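G protein coupled receptor (Arabidopsis thaliana, PDB 3T33) belongs to the LanC-like family of lantibiotic cyclase relatives, binds a zinc ion and may play a role in abscisic acid signalling. Local coordinates at residues A[154-158]-A[190-194]; A[269-273]-A[320-324]. All coordinates share one frame; numbering follows the deposited sequence.

The two contacts follow one another along the chain, contact 1 closing before contact 2 opens, and both belong to the LanC-like part of a protein built of helices and loops, without strands. Contact 1 joins the C-terminal part of helix 147-158 to the loop between helices 174-188 and 195-212; contact 2 joins the loop after helix 250-265 to the end of helix 308-324. Their centres lie about 40 Å apart on opposite sides of the chain's centre, and their nearest atoms are about 29 Å apart. Each therefore ties a connecting loop to a helix in a separate part of the fold. Contact 2 approaches the metal site, the side chain of Asn272 lying about 13 Å from the zinc ion.

Contact 1: residues A[154-158]-A[190-194]; sequences LARFR and QESIS
Arg158 and Ser192 supply the polar half of this contact, which packs an interhelical loop on helix 147-158, away from the zinc site. The arginine grips one carbonyl oxygen side-on with two nitrogens: Arg158 NH2 lies 2.7 Å from Ser192 O and meets a lone pair in the carbonyl plane, while Arg158 NE, 3.0 Å from the same O of Ser192, comes in nearly along the C=O axis with a more bent N-H...O angle of 136°. The oxygen lies in the guanidinium plane. An extended chain from CG to NE carries the charged group out to the loop, and CD2 of Leu154 lies over the centre of one guanidinium face.

The apolar half is built on Ile193. Ile193 CD1 sits over one face of the Phe157 ring, offset toward its rim, 3.9 Å from the centroid, in a CH-pi contact. Leu154 continues this patch, Leu154 CD1 lying 4.0 Å from Ser192 CB and 4.3 Å from Ile193 CD1. Ser192 OG hydrogen-bonds the hydroxyl of Tyr150 on helix 147-158.

Charge at the exposed side and hydrocarbon beneath thus divide the work: a long arginine satisfies a loop carbonyl, while Ile193 joins the buried side chains of helices 147-158 and 174-188.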
loop_
_atom_site.group_PDB
_atom_site.type_symbol
_atom_site.label_atom_id
_atom_site.label_comp_id
_atom_site.label_asym_id
_atom_site.label_seq_id
_atom_site.Cartn_x
_atom_site.Cartn_y
_atom_site.Cartn_z
ATOM N N LEU A 154 -1.116 -6.010 22.969
ATOM C CA LEU A 154 -2.330 -5.239 23.134
ATOM C C LEU A 154 -2.226 -4.136 24.221
ATOM O O LEU A 154 -2.692 -2.995 23.986
ATOM C CB LEU A 154 -3.470 -6.175 23.427
ATOM C CG LEU A 154 -4.819 -5.490 23.533
ATOM C CD1 LEU A 154 -5.076 -4.749 22.260
ATOM C CD2 LEU A 154 -5.890 -6.465 23.857
ATOM N N ALA A 155 -1.597 -4.464 25.362
ATOM C CA ALA A 155 -1.292 -3.486 26.444
ATOM C C ALA A 155 -0.310 -2.405 25.951
ATOM O O ALA A 155 -0.467 -1.217 26.262
ATOM C CB ALA A 155 -0.729 -4.215 27.728
ATOM N N ARG A 156 0.694 -2.798 25.167
ATOM C CA ARG A 156 1.605 -1.814 24.653
ATOM C C ARG A 156 0.889 -0.940 23.644
ATOM O O ARG A 156 1.119 0.286 23.576
ATOM C CB ARG A 156 2.820 -2.462 24.011
ATOM C CG ARG A 156 3.779 -3.096 25.017
ATOM C CD ARG A 156 4.599 -4.194 24.299
ATOM N NE ARG A 156 5.458 -4.976 25.197
ATOM C CZ ARG A 156 5.985 -6.164 24.884
ATOM N NH1 ARG A 156 5.742 -6.722 23.692
ATOM N NH2 ARG A 156 6.753 -6.809 25.759
ATOM N N PHE A 157 -0.018 -1.528 22.879
ATOM C CA PHE A 157 -0.649 -0.721 21.861
ATOM C C PHE A 157 -1.556 0.318 22.605
ATOM O O PHE A 157 -1.567 1.481 22.292
ATOM C CB PHE A 157 -1.505 -1.572 20.927
ATOM C CG PHE A 157 -2.007 -0.795 19.728
ATOM C CD1 PHE A 157 -2.681 0.402 19.879
ATOM C CD2 PHE A 157 -1.791 -1.243 18.446
ATOM C CE1 PHE A 157 -3.110 1.121 18.774
ATOM C CE2 PHE A 157 -2.247 -0.533 17.367
ATOM C CZ PHE A 157 -2.877 0.649 17.523
ATOM N N ARG A 158 -2.318 -0.153 23.572
ATOM C CA ARG A 158 -3.217 0.667 24.369
ATOM C C ARG A 158 -2.538 1.753 25.229
ATOM O O ARG A 158 -3.238 2.701 25.677
ATOM C CB ARG A 158 -4.016 -0.250 25.263
ATOM C CG ARG A 158 -5.117 -1.029 24.521
ATOM C CD ARG A 158 -5.850 -1.830 25.519
ATOM N NE ARG A 158 -6.964 -2.524 24.932
ATOM C CZ ARG A 158 -7.592 -3.541 25.518
ATOM N NH1 ARG A 158 -7.189 -4.018 26.704
ATOM N NH2 ARG A 158 -8.628 -4.078 24.924
ATOM N N GLN A 190 -12.427 -8.036 16.963
ATOM C CA GLN A 190 -12.839 -7.615 18.294
ATOM C C GLN A 190 -12.536 -6.117 18.443
ATOM O O GLN A 190 -11.710 -5.525 17.684
ATOM C CB GLN A 190 -12.064 -8.405 19.350
ATOM C CG GLN A 190 -12.580 -9.808 19.700
ATOM C CD GLN A 190 -11.710 -10.414 20.796
ATOM O OE1 GLN A 190 -11.361 -9.722 21.763
ATOM N NE2 GLN A 190 -11.300 -11.670 20.629
ATOM N N GLU A 191 -13.235 -5.507 19.403
ATOM C CA GLU A 191 -13.002 -4.115 19.797
ATOM C C GLU A 191 -11.761 -4.121 20.705
ATOM O O GLU A 191 -11.860 -3.896 21.904
ATOM C CB GLU A 191 -14.225 -3.538 20.513
ATOM C CG GLU A 191 -13.951 -2.148 21.021
ATOM C CD GLU A 191 -15.185 -1.346 21.479
ATOM O OE1 GLU A 191 -16.283 -1.864 21.644
ATOM O OE2 GLU A 191 -15.037 -0.140 21.652
ATOM N N SER A 192 -10.610 -4.420 20.114
ATOM C CA SER A 192 -9.375 -4.581 20.856
ATOM C C SER A 192 -8.949 -3.182 21.331
ATOM O O SER A 192 -8.642 -2.982 22.511
ATOM C CB SER A 192 -8.275 -5.242 19.985
ATOM O OG SER A 192 -8.705 -6.487 19.422
ATOM N N ILE A 193 -8.917 -2.253 20.373
ATOM C CA ILE A 193 -8.771 -0.840 20.615
ATOM C C ILE A 193 -10.174 -0.229 20.750
ATOM O O ILE A 193 -11.109 -0.581 20.023
ATOM C CB ILE A 193 -8.038 -0.092 19.499
ATOM C CG1 ILE A 193 -6.738 -0.775 19.106
ATOM C CG2 ILE A 193 -7.717 1.383 19.992
ATOM C CD1 ILE A 193 -5.832 -1.007 20.240
ATOM N N SER A 194 -10.283 0.750 21.640
ATOM C CA SER A 194 -11.584 1.200 22.091
ATOM C C SER A 194 -12.219 1.998 21.001
ATOM O O SER A 194 -11.554 2.858 20.432
ATOM C CB SER A 194 -11.430 2.072 23.360
ATOM O OG SER A 194 -12.664 2.736 23.628
#

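Contact 2: residues A[269-273]-A[320-324]; sequences PSGNY and VVWSR
Val320 overlaps the backbone of the 269-273 loop, its CG2 packing 3.7 Å from Gly271 C and 3.9 Å from Ser270 O. The other branch, Val320 CG1, stands anti to the backbone N (chi1 176°) and meets Asn272 CB at 4.0 Å. Branching at CB lets one valine touch both peptide and side chain, and the same residue also packs on Ala291 of helix 291-305. Gly271 suits its place because, having no side chain, it readily adopts the positive phi of 96° and leaves its peptide open to Val320.

One turn further along, Arg324 reaches over the same loop. A bend at chi3 (67°) turns its guanidinium so that Arg324 NH1 comes 3.6 Å from Asn272 CB, approaching obliquely, and 3.2 Å from Ser270 OG, which lies at the guanidinium edge near its plane. Both polar ends turn to Asp282: Arg324 NH2 forms a salt bridge with OD1, and Ser270 OG hydrogen-bonds OD2. Asn272 N makes a weak bond to Ser270 OG, 3.4 Å long; the hydroxyl thus joins, weakly, the loop backbone to Asp282.

The contact joins a loop to the C-terminal turn of helix 308-324, the Asn272 side chain lying about 11 Å from those of the zinc ligands Cys288 and His334. Asp282 brings loop and helix end together through one carboxylate, and would be expected to offset the arginine's charge, while the glycine backbone leaves room for Val320 CG2 against the peptide.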
loop_
_atom_site.group_PDB
_atom_site.type_symbol
_atom_site.label_atom_id
_atom_site.label_comp_id
_atom_site.label_asym_id
_atom_site.label_seq_id
_atom_site.Cartn_x
_atom_site.Cartn_y
_atom_site.Cartn_z
ATOM N N PRO A 269 -4.446 18.498 -16.586
ATOM C CA PRO A 269 -4.966 18.142 -17.911
ATOM C C PRO A 269 -4.595 16.687 -18.341
ATOM O O PRO A 269 -5.358 16.047 -19.072
ATOM C CB PRO A 269 -4.314 19.187 -18.846
ATOM C CG PRO A 269 -3.266 19.998 -17.959
ATOM C CD PRO A 269 -3.870 19.865 -16.562
ATOM N N SER A 270 -3.447 16.178 -17.901
ATOM C CA SER A 270 -3.075 14.766 -18.153
ATOM C C SER A 270 -3.889 13.713 -17.349
ATOM O O SER A 270 -3.831 12.511 -17.672
ATOM C CB SER A 270 -1.591 14.555 -17.876
ATOM O OG SER A 270 -1.394 14.512 -16.479
ATOM N N GLY A 271 -4.622 14.146 -16.313
ATOM C CA GLY A 271 -5.415 13.240 -15.476
ATOM C C GLY A 271 -4.663 12.813 -14.194
ATOM O O GLY A 271 -5.266 12.285 -13.260
ATOM N N ASN A 272 -3.345 13.008 -14.172
ATOM C CA ASN A 272 -2.564 12.906 -12.944
ATOM C C ASN A 272 -2.984 13.930 -11.901
ATOM O O ASN A 272 -3.718 14.887 -12.216
ATOM C CB ASN A 272 -1.057 12.961 -13.233
ATOM C CG ASN A 272 -0.197 12.508 -12.010
ATOM O OD1 ASN A 272 0.979 12.852 -11.895
ATOM N ND2 ASN A 272 -0.807 11.769 -11.096
ATOM N N TYR A 273 -2.622 13.657 -10.642
ATOM C CA TYR A 273 -3.009 14.472 -9.463
ATOM C C TYR A 273 -1.785 15.260 -8.933
ATOM O O TYR A 273 -0.643 14.760 -8.921
ATOM C CB TYR A 273 -3.622 13.583 -8.355
ATOM C CG TYR A 273 -5.001 13.150 -8.700
ATOM C CD1 TYR A 273 -5.220 12.131 -9.627
ATOM C CD2 TYR A 273 -6.125 13.810 -8.167
ATOM C CE1 TYR A 273 -6.518 11.738 -9.978
ATOM C CE2 TYR A 273 -7.423 13.451 -8.528
ATOM C CZ TYR A 273 -7.607 12.411 -9.450
ATOM O OH TYR A 273 -8.867 12.041 -9.830
ATOM N N VAL A 320 -3.686 6.693 -16.183
ATOM C CA VAL A 320 -2.430 7.405 -15.951
ATOM C C VAL A 320 -1.331 6.468 -15.440
ATOM O O VAL A 320 -0.163 6.497 -15.896
ATOM C CB VAL A 320 -2.683 8.453 -14.906
ATOM C CG1 VAL A 320 -1.371 9.172 -14.537
ATOM C CG2 VAL A 320 -3.793 9.384 -15.420
ATOM N N VAL A 321 -1.698 5.621 -14.478
ATOM C CA VAL A 321 -0.771 4.539 -14.044
ATOM C C VAL A 321 -0.404 3.589 -15.207
ATOM O O VAL A 321 0.779 3.246 -15.431
ATOM C CB VAL A 321 -1.355 3.782 -12.851
ATOM C CG1 VAL A 321 -0.268 2.888 -12.226
ATOM C CG2 VAL A 321 -1.839 4.822 -11.815
ATOM N N TRP A 322 -1.395 3.201 -15.998
ATOM C CA TRP A 322 -1.062 2.303 -17.104
ATOM C C TRP A 322 -0.051 2.918 -18.067
ATOM O O TRP A 322 0.863 2.213 -18.530
ATOM C CB TRP A 322 -2.316 1.782 -17.811
ATOM C CG TRP A 322 -2.078 0.792 -18.896
ATOM C CD1 TRP A 322 -2.435 0.938 -20.193
ATOM C CD2 TRP A 322 -1.472 -0.523 -18.790
ATOM N NE1 TRP A 322 -2.062 -0.169 -20.903
ATOM C CE2 TRP A 322 -1.484 -1.084 -20.076
ATOM C CE3 TRP A 322 -0.901 -1.261 -17.735
ATOM C CZ2 TRP A 322 -0.964 -2.385 -20.362
ATOM C CZ3 TRP A 322 -0.370 -2.563 -18.009
ATOM C CH2 TRP A 322 -0.417 -3.100 -19.314
ATOM N N SER A 323 -0.154 4.211 -18.372
ATOM C CA SER A 323 0.842 4.749 -19.303
ATOM C C SER A 323 2.097 5.307 -18.674
ATOM O O SER A 323 3.176 5.232 -19.277
ATOM C CB SER A 323 0.242 5.766 -20.283
ATOM O OG SER A 323 0.084 7.019 -19.662
ATOM N N ARG A 324 2.007 5.830 -17.466
ATOM C CA ARG A 324 3.203 6.452 -16.881
ATOM C C ARG A 324 3.680 5.762 -15.598
ATOM O O ARG A 324 4.635 6.233 -14.976
ATOM C CB ARG A 324 2.936 7.930 -16.595
ATOM C CG ARG A 324 2.679 8.840 -17.842
ATOM C CD ARG A 324 1.945 10.154 -17.429
ATOM N NE ARG A 324 2.804 10.996 -16.597
ATOM C CZ ARG A 324 2.408 12.096 -15.966
ATOM N NH1 ARG A 324 1.154 12.551 -16.054
ATOM N NH2 ARG A 324 3.296 12.767 -15.248
#